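Mandelate racemase / muconate lactonizing enzyme, C-terminal domain protein (Pseudovibrio sp. JE062, PDB 4JHM) is of unknown function but belongs to the enolase superfamily, in which an N-terminal capping domain is joined to a TIM-barrel domain. Local coordinates at residues 13-18 with 34-39; 51-56 with 303-308; 226-231 with 248-253; 244-249 with 264-269. All blocks are in the same frame, centred on the assembly; numbering follows the deposited sequence.

Contact 1 (13-18 with 34-39); sequences LYALAD and LYTNNI
Ile39 O takes the N-H of Tyr14 in a 2.9 Å hydrogen bond and is also approached by the CA-H of Leu13. The return bond runs from Ile39 N to Tyr14 O at 2.9 Å, and the CA-H of Asn38 meets the same oxygen. Two residues further along, Leu16 N bonds to Asn37 O at 3.0 Å. Asn37 N answers on Leu16 O, with a nearly straight N-H...O angle of 174°. The four bonds, with segment axes 168° apart, define antiparallel pairing of strands 8-16 and 34-44. Tyr14/Ile39 and Leu16/Asn37 are hydrogen-bonded pairs, and Ala15/Asn38 between them is a non-hydrogen-bonded pair. On the face carrying Tyr14, Leu16, Asn37 and Ile39, methyl meets methyl: with CG set between the backbone N and the carbonyl carbon (chi1 46°), Leu16 brings CD2 to 4.0 Å from Ile39 CD1. On the other face Asn38 OD1 comes to 3.8 Å from Ala15 CB, while Asn38 ND2 bonds to Ser56 OG and Thr54 O of strand 50-58. Helix 65-73 packs here through Ile66 on Asn38 and Ile67 on Ala15. The chemistry implies a pairing fixed by main-chain bonds, with the Leu16-Ile39 methyl contact on one face and, on the other, a buried Asn38 amide whose nitrogen is satisfied by the next strand.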
loop_
_atom_site.group_PDB
_atom_site.type_symbol
_atom_site.label_atom_id
_atom_site.label_comp_id
_atom_site.label_asym_id
_atom_site.label_seq_id
_atom_site.Cartn_x
_atom_site.Cartn_y
_atom_site.Cartn_z
ATOM N N LEU A 13 -30.265 40.268 11.535
ATOM C CA LEU A 13 -30.474 38.977 10.899
ATOM C C LEU A 13 -31.785 38.976 10.135
ATOM O O LEU A 13 -32.792 39.473 10.630
ATOM C CB LEU A 13 -30.488 37.865 11.944
ATOM C CG LEU A 13 -29.264 37.785 12.855
ATOM C CD1 LEU A 13 -29.305 36.498 13.667
ATOM C CD2 LEU A 13 -27.982 37.884 12.043
ATOM N N TYR A 14 -31.769 38.414 8.929
ATOM C CA TYR A 14 -32.972 38.335 8.107
ATOM C C TYR A 14 -33.152 36.954 7.487
ATOM O O TYR A 14 -32.183 36.254 7.184
ATOM C CB TYR A 14 -32.929 39.385 6.999
ATOM C CG TYR A 14 -32.935 40.799 7.513
ATOM C CD1 TYR A 14 -34.121 41.419 7.872
ATOM C CD2 TYR A 14 -31.754 41.514 7.647
ATOM C CE1 TYR A 14 -34.132 42.714 8.350
ATOM C CE2 TYR A 14 -31.754 42.812 8.122
ATOM C CZ TYR A 14 -32.947 43.405 8.472
ATOM O OH TYR A 14 -32.956 44.690 8.947
ATOM N N ALA A 15 -34.410 36.573 7.313
ATOM C CA ALA A 15 -34.763 35.361 6.598
ATOM C C ALA A 15 -35.954 35.699 5.712
ATOM O O ALA A 15 -37.074 35.891 6.202
ATOM C CB ALA A 15 -35.110 34.242 7.570
ATOM N N LEU A 16 -35.705 35.790 4.410
ATOM C CA LEU A 16 -36.725 36.225 3.472
ATOM C C LEU A 16 -36.971 35.192 2.383
ATOM O O LEU A 16 -36.184 34.264 2.205
ATOM C CB LEU A 16 -36.347 37.575 2.848
ATOM C CG LEU A 16 -34.920 37.760 2.330
ATOM C CD1 LEU A 16 -34.887 38.791 1.217
ATOM C CD2 LEU A 16 -33.977 38.170 3.453
ATOM N N ALA A 17 -38.078 35.363 1.667
ATOM C CA ALA A 17 -38.493 34.443 0.611
ATOM C C ALA A 17 -39.588 35.091 -0.234
ATOM O O ALA A 17 -40.030 36.197 0.062
ATOM C CB ALA A 17 -38.991 33.137 1.213
ATOM N N ASP A 18 -40.019 34.396 -1.283
ATOM C CA ASP A 18 -41.050 34.897 -2.190
ATOM C C ASP A 18 -42.089 33.809 -2.460
ATOM O O ASP A 18 -41.796 32.803 -3.114
ATOM C CB ASP A 18 -40.416 35.366 -3.507
ATOM C CG ASP A 18 -41.428 35.983 -4.462
ATOM O OD1 ASP A 18 -42.203 35.228 -5.082
ATOM O OD2 ASP A 18 -41.441 37.225 -4.604
ATOM N N LEU A 34 -38.976 24.884 -0.822
ATOM C CA LEU A 34 -39.175 26.310 -0.596
ATOM C C LEU A 34 -37.837 26.961 -0.273
ATOM O O LEU A 34 -37.182 26.605 0.707
ATOM C CB LEU A 34 -40.150 26.537 0.560
ATOM C CG LEU A 34 -41.653 26.504 0.258
ATOM C CD1 LEU A 34 -42.022 25.372 -0.685
ATOM C CD2 LEU A 34 -42.431 26.391 1.558
ATOM N N TYR A 35 -37.439 27.925 -1.096
ATOM C CA TYR A 35 -36.140 28.572 -0.943
ATOM C C TYR A 35 -36.198 29.784 -0.022
ATOM O O TYR A 35 -37.028 30.672 -0.193
ATOM C CB TYR A 35 -35.561 28.931 -2.316
ATOM C CG TYR A 35 -34.903 27.735 -2.949
ATOM C CD1 TYR A 35 -35.654 26.636 -3.345
ATOM C CD2 TYR A 35 -33.529 27.675 -3.100
ATOM C CE1 TYR A 35 -35.053 25.518 -3.901
ATOM C CE2 TYR A 35 -32.921 26.562 -3.652
ATOM C CZ TYR A 35 -33.689 25.487 -4.050
ATOM O OH TYR A 35 -33.085 24.383 -4.599
ATOM N N THR A 36 -35.314 29.780 0.971
ATOM C CA THR A 36 -35.162 30.870 1.915
ATOM C C THR A 36 -33.752 31.409 1.814
ATOM O O THR A 36 -32.801 30.642 1.623
ATOM C CB THR A 36 -35.336 30.386 3.357
ATOM O OG1 THR A 36 -36.613 29.763 3.504
ATOM C CG2 THR A 36 -35.221 31.545 4.321
ATOM N N ASN A 37 -33.615 32.725 1.946
ATOM C CA ASN A 37 -32.305 33.356 2.001
ATOM C C ASN A 37 -32.076 33.920 3.398
ATOM O O ASN A 37 -32.966 34.554 3.967
ATOM C CB ASN A 37 -32.207 34.465 0.956
ATOM C CG ASN A 37 -30.777 34.900 0.688
ATOM O OD1 ASN A 37 -29.844 34.482 1.370
ATOM N ND2 ASN A 37 -30.600 35.751 -0.314
ATOM N N ASN A 38 -30.891 33.677 3.952
ATOM C CA ASN A 38 -30.532 34.185 5.271
ATOM C C ASN A 38 -29.462 35.253 5.151
ATOM O O ASN A 38 -28.366 34.985 4.673
ATOM C CB ASN A 38 -30.022 33.049 6.148
ATOM C CG ASN A 38 -31.013 31.913 6.252
ATOM O OD1 ASN A 38 -32.054 32.041 6.899
ATOM N ND2 ASN A 38 -30.699 30.790 5.615
ATOM N N ILE A 39 -29.774 36.468 5.583
ATOM C CA ILE A 39 -28.831 37.565 5.441
ATOM C C ILE A 39 -28.330 38.074 6.785
ATOM O O ILE A 39 -29.118 38.342 7.694
ATOM C CB ILE A 39 -29.449 38.738 4.666
ATOM C CG1 ILE A 39 -29.627 38.357 3.196
ATOM C CG2 ILE A 39 -28.565 39.968 4.780
ATOM C CD1 ILE A 39 -30.360 39.397 2.374
#

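Contact 2 (51-56 with 303-308); sequences LGATMS and YTLTQA
Strand 50-58 of the N-terminal capping domain meets the first turn of helix 304-316 of the C-terminal TIM-barrel domain, an interdomain junction of the enolase-type fold. Ala53 and Leu305 form its middle, with CA atoms 6.0 Å apart, and the short axes cross at -106°. Leu305 touches two strand residues with separate parts of its side chain: CB lies 3.6 Å from Ala53 CB, CD1 touches that same methyl, and CD2 reaches Leu51 CB at 4.0 Å. Thr306 also approaches, with OG1 3.8 Å from Ala53 O. Two residues further along the strand, at Met55, the partner is Tyr303, the N-cap residue of the helix. Its ring is met at the edge, near its plane, by Met55 CG, which lies 3.8 Å from CE2. CG gets there by standing anti to the backbone N (chi1 -163°), and the two side chains cross at about a right angle. Met55, modelled as selenomethionine, then bends at chi3 (70°), and its SE makes an oblique Met-aromatic contact, 5.2 Å from the ring centre. Phe332 packs edge-to-face with Tyr303, and Met55 O accepts a hydrogen bond from Trp98 NE1 of the second subunit.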
loop_
_atom_site.group_PDB
_atom_site.type_symbol
_atom_site.label_atom_id
_atom_site.label_comp_id
_atom_site.label_asym_id
_atom_site.label_seq_id
_atom_site.Cartn_x
_atom_site.Cartn_y
_atom_site.Cartn_z
ATOM N N LEU A 51 -22.153 42.646 4.346
ATOM C CA LEU A 51 -23.238 41.740 3.991
ATOM C C LEU A 51 -22.731 40.329 3.725
ATOM O O LEU A 51 -21.731 40.131 3.031
ATOM C CB LEU A 51 -23.972 42.232 2.746
ATOM C CG LEU A 51 -24.205 43.734 2.612
ATOM C CD1 LEU A 51 -24.992 44.005 1.340
ATOM C CD2 LEU A 51 -24.920 44.288 3.834
ATOM N N GLY A 52 -23.444 39.354 4.280
ATOM C CA GLY A 52 -23.196 37.944 4.007
ATOM C C GLY A 52 -24.531 37.236 3.957
ATOM O O GLY A 52 -25.532 37.778 4.417
ATOM N N ALA A 53 -24.553 36.031 3.398
ATOM C CA ALA A 53 -25.806 35.314 3.211
ATOM C C ALA A 53 -25.586 33.833 2.964
ATOM O O ALA A 53 -24.616 33.440 2.318
ATOM C CB ALA A 53 -26.574 35.912 2.044
ATOM N N THR A 54 -26.494 33.014 3.480
ATOM C CA THR A 54 -26.520 31.603 3.137
ATOM C C THR A 54 -27.955 31.157 2.873
ATOM O O THR A 54 -28.908 31.659 3.473
ATOM C CB THR A 54 -25.893 30.716 4.231
ATOM O OG1 THR A 54 -25.653 29.408 3.700
ATOM C CG2 THR A 54 -26.813 30.612 5.442
HETATM N N MSE A 55 -28.087 30.191 1.975
HETATM C CA MSE A 55 -29.376 29.779 1.466
HETATM C C MSE A 55 -29.841 28.534 2.152
HETATM O O MSE A 55 -29.041 27.648 2.442
HETATM C CB MSE A 55 -29.140 29.502 -0.006
HETATM C CG MSE A 55 -30.436 29.449 -0.786
HETATM SE SE MSE A 55 -30.020 28.908 -2.629
HETATM C CE MSE A 55 -29.500 27.029 -2.334
ATOM N N SER A 56 -31.140 28.461 2.430
ATOM C CA SER A 56 -31.754 27.241 2.943
ATOM C C SER A 56 -32.777 26.736 1.933
ATOM O O SER A 56 -33.350 27.518 1.177
ATOM C CB SER A 56 -32.457 27.502 4.276
ATOM O OG SER A 56 -31.649 28.264 5.150
ATOM N N TYR A 303 -28.709 32.960 -4.225
ATOM C CA TYR A 303 -29.034 34.375 -4.340
ATOM C C TYR A 303 -27.778 35.183 -4.590
ATOM O O TYR A 303 -26.682 34.725 -4.282
ATOM C CB TYR A 303 -29.722 34.860 -3.071
ATOM C CG TYR A 303 -31.069 34.224 -2.853
ATOM C CD1 TYR A 303 -32.214 34.773 -3.415
ATOM C CD2 TYR A 303 -31.197 33.069 -2.098
ATOM C CE1 TYR A 303 -33.454 34.192 -3.223
ATOM C CE2 TYR A 303 -32.431 32.482 -1.901
ATOM C CZ TYR A 303 -33.555 33.048 -2.464
ATOM O OH TYR A 303 -34.778 32.463 -2.265
ATOM N N THR A 304 -27.939 36.388 -5.132
ATOM C CA THR A 304 -26.800 37.162 -5.630
ATOM C C THR A 304 -25.644 37.252 -4.631
ATOM O O THR A 304 -24.475 37.202 -5.026
ATOM C CB THR A 304 -27.214 38.575 -6.077
ATOM O OG1 THR A 304 -28.348 39.002 -5.318
ATOM C CG2 THR A 304 -27.572 38.581 -7.560
ATOM N N LEU A 305 -25.964 37.377 -3.346
ATOM C CA LEU A 305 -24.932 37.378 -2.312
ATOM C C LEU A 305 -24.165 36.060 -2.300
ATOM O O LEU A 305 -22.933 36.049 -2.258
ATOM C CB LEU A 305 -25.539 37.646 -0.936
ATOM C CG LEU A 305 -25.525 39.112 -0.518
ATOM C CD1 LEU A 305 -26.355 39.320 0.737
ATOM C CD2 LEU A 305 -24.092 39.576 -0.302
ATOM N N THR A 306 -24.895 34.950 -2.328
ATOM C CA THR A 306 -24.266 33.641 -2.448
ATOM C C THR A 306 -23.466 33.574 -3.747
ATOM O O THR A 306 -22.360 33.042 -3.780
ATOM C CB THR A 306 -25.304 32.505 -2.446
ATOM O OG1 THR A 306 -25.799 32.300 -1.117
ATOM C CG2 THR A 306 -24.680 31.219 -2.956
ATOM N N GLN A 307 -24.035 34.121 -4.816
ATOM C CA GLN A 307 -23.379 34.112 -6.113
ATOM C C GLN A 307 -22.073 34.889 -6.067
ATOM O O GLN A 307 -21.048 34.413 -6.536
ATOM C CB GLN A 307 -24.297 34.714 -7.180
ATOM C CG GLN A 307 -25.579 33.932 -7.418
ATOM C CD GLN A 307 -26.488 34.595 -8.434
ATOM O OE1 GLN A 307 -26.024 35.137 -9.436
ATOM N NE2 GLN A 307 -27.791 34.548 -8.184
ATOM N N ALA A 308 -22.116 36.087 -5.493
ATOM C CA ALA A 308 -20.968 36.996 -5.501
ATOM C C ALA A 308 -19.807 36.472 -4.657
ATOM O O ALA A 308 -18.653 36.511 -5.082
ATOM C CB ALA A 308 -21.388 38.380 -5.019
#

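Contact 3 (226-231 with 248-253); sequences SDYDFK and GNCLLT
Asp227 and Cys250 bring their CA atoms to 6.7 Å, the nearest backbone approach between a type I turn running from Ser226 to Asp229 and the irregular segment 248-253. The turn is closed by Asp229 N on Ser226 O and braced by an ST turn, in which Ser226 OG accepts Tyr228 N at 3.2 Å. From it, Tyr228 extends across Cys250 and Leu251. Its OH lies 3.5 Å from Cys250 CB. Leu251 CG stands beside its backbone N, anti to the carbonyl carbon (chi1 -53°), and from it CD2 sits nearest Tyr228 CE1 and next nearest CD1, oblique to the ring; the tyrosine and leucine side chains slide past each other in opposite directions. Cys250 SG makes a sulfur-aromatic contact at 5.4 Å from the ring centre, 46° off the normal. Both segments belong to the TIM-barrel domain and to adjacent strand-to-helix loops: 226-231 follows strand 220-222 and leads into helix 230-239, whereas the loop of 248-253 joins strand 243-245 to helix 254-262. The other branch of Leu251 turns to Phe230, tip to tip, with CD1 3.9 Å from CE1. That phenyl ring is hemmed in by its own turn, with Tyr228 O 3.5 Å above its plane and Asp227 O at its edge, in plane. Asp227 reaches over with its carboxylate: OD2 lies 3.7 Å from Cys250 CB, and OD1 accepts a hydrogen bond from His247 N. Phe230 packs edge-to-face with His259 of the second subunit, whose Glu256 also lies against Tyr228.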
loop_
_atom_site.group_PDB
_atom_site.type_symbol
_atom_site.label_atom_id
_atom_site.label_comp_id
_atom_site.label_asym_id
_atom_site.label_seq_id
_atom_site.Cartn_x
_atom_site.Cartn_y
_atom_site.Cartn_z
ATOM N N SER A 226 -23.658 8.838 -2.938
ATOM C CA SER A 226 -23.419 9.465 -1.648
ATOM C C SER A 226 -21.964 9.876 -1.535
ATOM O O SER A 226 -21.072 9.079 -1.808
ATOM C CB SER A 226 -23.744 8.500 -0.517
ATOM O OG SER A 226 -23.181 8.954 0.700
ATOM N N ASP A 227 -21.730 11.113 -1.114
ATOM C CA ASP A 227 -20.374 11.632 -0.975
ATOM C C ASP A 227 -19.523 10.795 -0.031
ATOM O O ASP A 227 -18.295 10.866 -0.080
ATOM C CB ASP A 227 -20.400 13.068 -0.453
ATOM C CG ASP A 227 -20.623 14.073 -1.541
ATOM O OD1 ASP A 227 -21.155 13.685 -2.604
ATOM O OD2 ASP A 227 -20.263 15.252 -1.331
ATOM N N TYR A 228 -20.164 10.022 0.838
ATOM C CA TYR A 228 -19.430 9.277 1.856
ATOM C C TYR A 228 -19.020 7.896 1.377
ATOM O O TYR A 228 -18.316 7.184 2.082
ATOM C CB TYR A 228 -20.253 9.176 3.140
ATOM C CG TYR A 228 -20.568 10.530 3.711
ATOM C CD1 TYR A 228 -19.569 11.307 4.286
ATOM C CD2 TYR A 228 -21.851 11.051 3.648
ATOM C CE1 TYR A 228 -19.844 12.556 4.800
ATOM C CE2 TYR A 228 -22.137 12.302 4.162
ATOM C CZ TYR A 228 -21.129 13.047 4.737
ATOM O OH TYR A 228 -21.406 14.294 5.244
ATOM N N ASP A 229 -19.464 7.525 0.181
ATOM C CA ASP A 229 -19.106 6.246 -0.403
ATOM C C ASP A 229 -17.775 6.400 -1.115
ATOM O O ASP A 229 -17.703 6.362 -2.334
ATOM C CB ASP A 229 -20.181 5.781 -1.382
ATOM C CG ASP A 229 -19.863 4.431 -2.000
ATOM O OD1 ASP A 229 -18.750 3.896 -1.779
ATOM O OD2 ASP A 229 -20.731 3.900 -2.720
ATOM N N PHE A 230 -16.719 6.559 -0.331
ATOM C CA PHE A 230 -15.407 6.886 -0.861
ATOM C C PHE A 230 -14.953 5.903 -1.941
ATOM O O PHE A 230 -14.617 6.310 -3.052
ATOM C CB PHE A 230 -14.378 6.951 0.272
ATOM C CG PHE A 230 -14.690 7.978 1.331
ATOM C CD1 PHE A 230 -15.563 9.029 1.081
ATOM C CD2 PHE A 230 -14.085 7.909 2.579
ATOM C CE1 PHE A 230 -15.836 9.973 2.059
ATOM C CE2 PHE A 230 -14.353 8.855 3.559
ATOM C CZ PHE A 230 -15.228 9.889 3.298
ATOM N N LYS A 231 -14.939 4.615 -1.616
ATOM C CA LYS A 231 -14.460 3.594 -2.554
ATOM C C LYS A 231 -15.106 3.686 -3.951
ATOM O O LYS A 231 -14.435 3.464 -4.964
ATOM C CB LYS A 231 -14.658 2.190 -1.968
ATOM C CG LYS A 231 -13.475 1.664 -1.164
ATOM C CD LYS A 231 -13.939 0.734 -0.053
ATOM C CE LYS A 231 -12.908 -0.334 0.280
ATOM N NZ LYS A 231 -13.030 -1.532 -0.605
ATOM N N GLY A 248 -20.774 18.641 -2.876
ATOM C CA GLY A 248 -20.243 19.940 -2.482
ATOM C C GLY A 248 -20.781 20.501 -1.182
ATOM O O GLY A 248 -20.449 21.630 -0.805
ATOM N N ASN A 249 -21.608 19.720 -0.494
ATOM C CA ASN A 249 -22.248 20.186 0.736
ATOM C C ASN A 249 -22.144 19.185 1.877
ATOM O O ASN A 249 -22.847 19.306 2.879
ATOM C CB ASN A 249 -23.724 20.488 0.479
ATOM C CG ASN A 249 -23.923 21.559 -0.566
ATOM O OD1 ASN A 249 -23.654 22.737 -0.326
ATOM N ND2 ASN A 249 -24.399 21.159 -1.735
ATOM N N CYS A 250 -21.267 18.203 1.734
ATOM C CA CYS A 250 -21.136 17.175 2.745
ATOM C C CYS A 250 -19.748 17.186 3.385
ATOM O O CYS A 250 -19.630 17.301 4.604
ATOM C CB CYS A 250 -21.466 15.822 2.133
ATOM S SG CYS A 250 -23.099 15.787 1.359
ATOM N N LEU A 251 -18.706 17.080 2.566
ATOM C CA LEU A 251 -17.327 17.151 3.056
ATOM C C LEU A 251 -16.808 18.585 2.971
ATOM O O LEU A 251 -16.488 19.067 1.885
ATOM C CB LEU A 251 -16.428 16.217 2.242
ATOM C CG LEU A 251 -16.896 14.760 2.135
ATOM C CD1 LEU A 251 -15.771 13.858 1.651
ATOM C CD2 LEU A 251 -17.413 14.265 3.473
ATOM N N LEU A 252 -16.715 19.252 4.121
ATOM C CA LEU A 252 -16.504 20.698 4.168
ATOM C C LEU A 252 -15.182 21.157 4.802
ATOM O O LEU A 252 -14.796 22.325 4.670
ATOM C CB LEU A 252 -17.656 21.355 4.931
ATOM C CG LEU A 252 -19.082 20.906 4.606
ATOM C CD1 LEU A 252 -20.081 21.851 5.259
ATOM C CD2 LEU A 252 -19.321 20.837 3.106
ATOM N N THR A 253 -14.491 20.265 5.500
ATOM C CA THR A 253 -13.279 20.662 6.206
ATOM C C THR A 253 -12.062 20.626 5.291
ATOM O O THR A 253 -12.014 19.861 4.333
ATOM C CB THR A 253 -13.005 19.765 7.429
ATOM O OG1 THR A 253 -12.967 18.387 7.028
ATOM C CG2 THR A 253 -14.080 19.971 8.499
#

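Contact 4 (244-249 with 264-269); sequences ISSHGN and GMWSDV
Ile244 and Ser267 are joined by two hydrogen bonds. Ile244 N gives its hydrogen to Ser267 OG at 3.0 Å with an N-H...O angle of 175°, and Ser267 N returns one to Ile244 O at 3.0 Å. Ser267 OG lies beside its own backbone N, anti to the carbonyl carbon (chi1 -49°), where it faces Ile244 N. One residue on, Ser245 OG donates to Asp268 OD1; the modelled length is doubtfully short at this resolution. Ser246 then uses carbon: its CB stands 3.6 Å above the indole plane of Trp266, offset toward the rim, and is nearest NE1 at 3.8 Å. In the second shell, Ser245 OG also bonds to Arg270 NH2, so the hydroxyl bridges an acid and a base, and Lys294 NZ holds Trp266 O. In the TIM-barrel domain, Ser245 pairs by its backbone with Leu221 and Ala223, which ties strand 243-245 to its parallel neighbour 220-222. Ile244 meanwhile packs on Tyr233 and Val237 of helix 230-239, and Trp266 lies against Ala260 of helix 254-262.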
loop_
_atom_site.group_PDB
_atom_site.type_symbol
_atom_site.label_atom_id
_atom_site.label_comp_id
_atom_site.label_asym_id
_atom_site.label_seq_id
_atom_site.Cartn_x
_atom_site.Cartn_y
_atom_site.Cartn_z
ATOM N N ILE A 244 -15.126 13.722 -12.218
ATOM C CA ILE A 244 -16.103 13.314 -11.210
ATOM C C ILE A 244 -16.067 14.286 -10.040
ATOM O O ILE A 244 -15.024 14.458 -9.407
ATOM C CB ILE A 244 -15.811 11.897 -10.688
ATOM C CG1 ILE A 244 -15.714 10.908 -11.852
ATOM C CG2 ILE A 244 -16.876 11.458 -9.699
ATOM C CD1 ILE A 244 -16.926 10.889 -12.755
ATOM N N SER A 245 -17.204 14.917 -9.750
ATOM C CA SER A 245 -17.256 15.962 -8.734
ATOM C C SER A 245 -18.178 15.585 -7.580
ATOM O O SER A 245 -19.097 14.796 -7.752
ATOM C CB SER A 245 -17.721 17.270 -9.363
ATOM O OG SER A 245 -17.221 18.382 -8.644
ATOM N N SER A 246 -17.927 16.152 -6.401
ATOM C CA SER A 246 -18.746 15.853 -5.222
ATOM C C SER A 246 -20.048 16.640 -5.259
ATOM O O SER A 246 -20.259 17.460 -6.150
ATOM C CB SER A 246 -17.987 16.174 -3.927
ATOM O OG SER A 246 -17.889 17.575 -3.709
ATOM N N HIS A 247 -20.919 16.381 -4.288
ATOM C CA HIS A 247 -22.167 17.120 -4.152
ATOM C C HIS A 247 -21.878 18.516 -3.608
ATOM O O HIS A 247 -22.646 19.450 -3.832
ATOM C CB HIS A 247 -23.128 16.367 -3.231
ATOM C CG HIS A 247 -24.365 17.135 -2.887
ATOM N ND1 HIS A 247 -25.522 17.052 -3.627
ATOM C CD2 HIS A 247 -24.627 17.997 -1.875
ATOM C CE1 HIS A 247 -26.443 17.833 -3.092
ATOM N NE2 HIS A 247 -25.925 18.419 -2.028
ATOM N N GLY A 248 -20.774 18.641 -2.876
ATOM C CA GLY A 248 -20.243 19.940 -2.482
ATOM C C GLY A 248 -20.781 20.501 -1.182
ATOM O O GLY A 248 -20.449 21.630 -0.805
ATOM N N ASN A 249 -21.608 19.720 -0.494
ATOM C CA ASN A 249 -22.248 20.186 0.736
ATOM C C ASN A 249 -22.144 19.185 1.877
ATOM O O ASN A 249 -22.847 19.306 2.879
ATOM C CB ASN A 249 -23.724 20.488 0.479
ATOM C CG ASN A 249 -23.923 21.559 -0.566
ATOM O OD1 ASN A 249 -23.654 22.737 -0.326
ATOM N ND2 ASN A 249 -24.399 21.159 -1.735
ATOM N N GLY A 264 -7.592 10.129 -4.208
ATOM C CA GLY A 264 -8.151 10.004 -5.554
ATOM C C GLY A 264 -9.661 9.824 -5.609
ATOM O O GLY A 264 -10.177 9.113 -6.470
HETATM N N MSE A 265 -10.373 10.478 -4.698
HETATM C CA MSE A 265 -11.832 10.441 -4.686
HETATM C C MSE A 265 -12.440 11.367 -5.700
HETATM O O MSE A 265 -13.520 11.089 -6.220
HETATM C CB MSE A 265 -12.335 10.895 -3.326
HETATM C CG MSE A 265 -11.883 9.934 -2.239
HETATM SE SE MSE A 265 -12.863 10.345 -0.590
HETATM C CE MSE A 265 -11.726 9.286 0.616
ATOM N N TRP A 266 -11.757 12.477 -5.978
ATOM C CA TRP A 266 -12.306 13.536 -6.819
ATOM C C TRP A 266 -11.395 13.929 -7.974
ATOM O O TRP A 266 -10.172 13.858 -7.866
ATOM C CB TRP A 266 -12.526 14.790 -5.986
ATOM C CG TRP A 266 -13.416 14.629 -4.796
ATOM C CD1 TRP A 266 -14.385 13.692 -4.608
ATOM C CD2 TRP A 266 -13.448 15.476 -3.644
ATOM N NE1 TRP A 266 -15.004 13.889 -3.396
ATOM C CE2 TRP A 266 -14.446 14.981 -2.788
ATOM C CE3 TRP A 266 -12.720 16.600 -3.249
ATOM C CZ2 TRP A 266 -14.735 15.571 -1.565
ATOM C CZ3 TRP A 266 -13.007 17.180 -2.034
ATOM C CH2 TRP A 266 -14.008 16.667 -1.208
ATOM N N SER A 267 -12.003 14.386 -9.065
ATOM C CA SER A 267 -11.266 15.004 -10.174
ATOM C C SER A 267 -11.171 16.520 -9.982
ATOM O O SER A 267 -10.380 17.196 -10.641
ATOM C CB SER A 267 -11.965 14.713 -11.494
ATOM O OG SER A 267 -12.263 13.339 -11.616
ATOM N N ASP A 268 -11.996 17.049 -9.086
ATOM C CA ASP A 268 -11.934 18.454 -8.694
ATOM C C ASP A 268 -12.359 18.555 -7.241
ATOM O O ASP A 268 -12.493 17.538 -6.557
ATOM C CB ASP A 268 -12.845 19.316 -9.575
ATOM C CG ASP A 268 -14.308 18.890 -9.519
ATOM O OD1 ASP A 268 -14.775 18.424 -8.454
ATOM O OD2 ASP A 268 -15.000 19.032 -10.552
ATOM N N VAL A 269 -12.563 19.771 -6.755
ATOM C CA VAL A 269 -13.197 19.939 -5.457
ATOM C C VAL A 269 -14.303 20.959 -5.607
ATOM O O VAL A 269 -14.169 21.929 -6.349
ATOM C CB VAL A 269 -12.197 20.308 -4.337
ATOM C CG1 VAL A 269 -10.830 20.620 -4.913
ATOM C CG2 VAL A 269 -12.722 21.456 -3.481
#

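All four contacts are largely buried, but their chemistry differs with place. Contact 1 lies in the capping domain and contact 2 at its junction with the barrel; they adjoin through neighbouring strands 34-44 and 50-58 of one antiparallel sheet. Contact 1 is main-chain pairing within that sheet, contact 2 mainly apolar docking on a barrel helix. Contacts 3 and 4 lie wholly in the barrel domain, share Gly248 and Asn249, and meet where Leu251 CD1 touches Trp266 CZ2 at 3.8 Å. Contact 3 is mostly aromatic and aliphatic, whereas contact 4 is more polar, combining a backbone bond with serine hydroxyls. Contacts 2 and 3 both touch the second subunit; contacts 1 and 4 lie on opposite sides of the chain's centre.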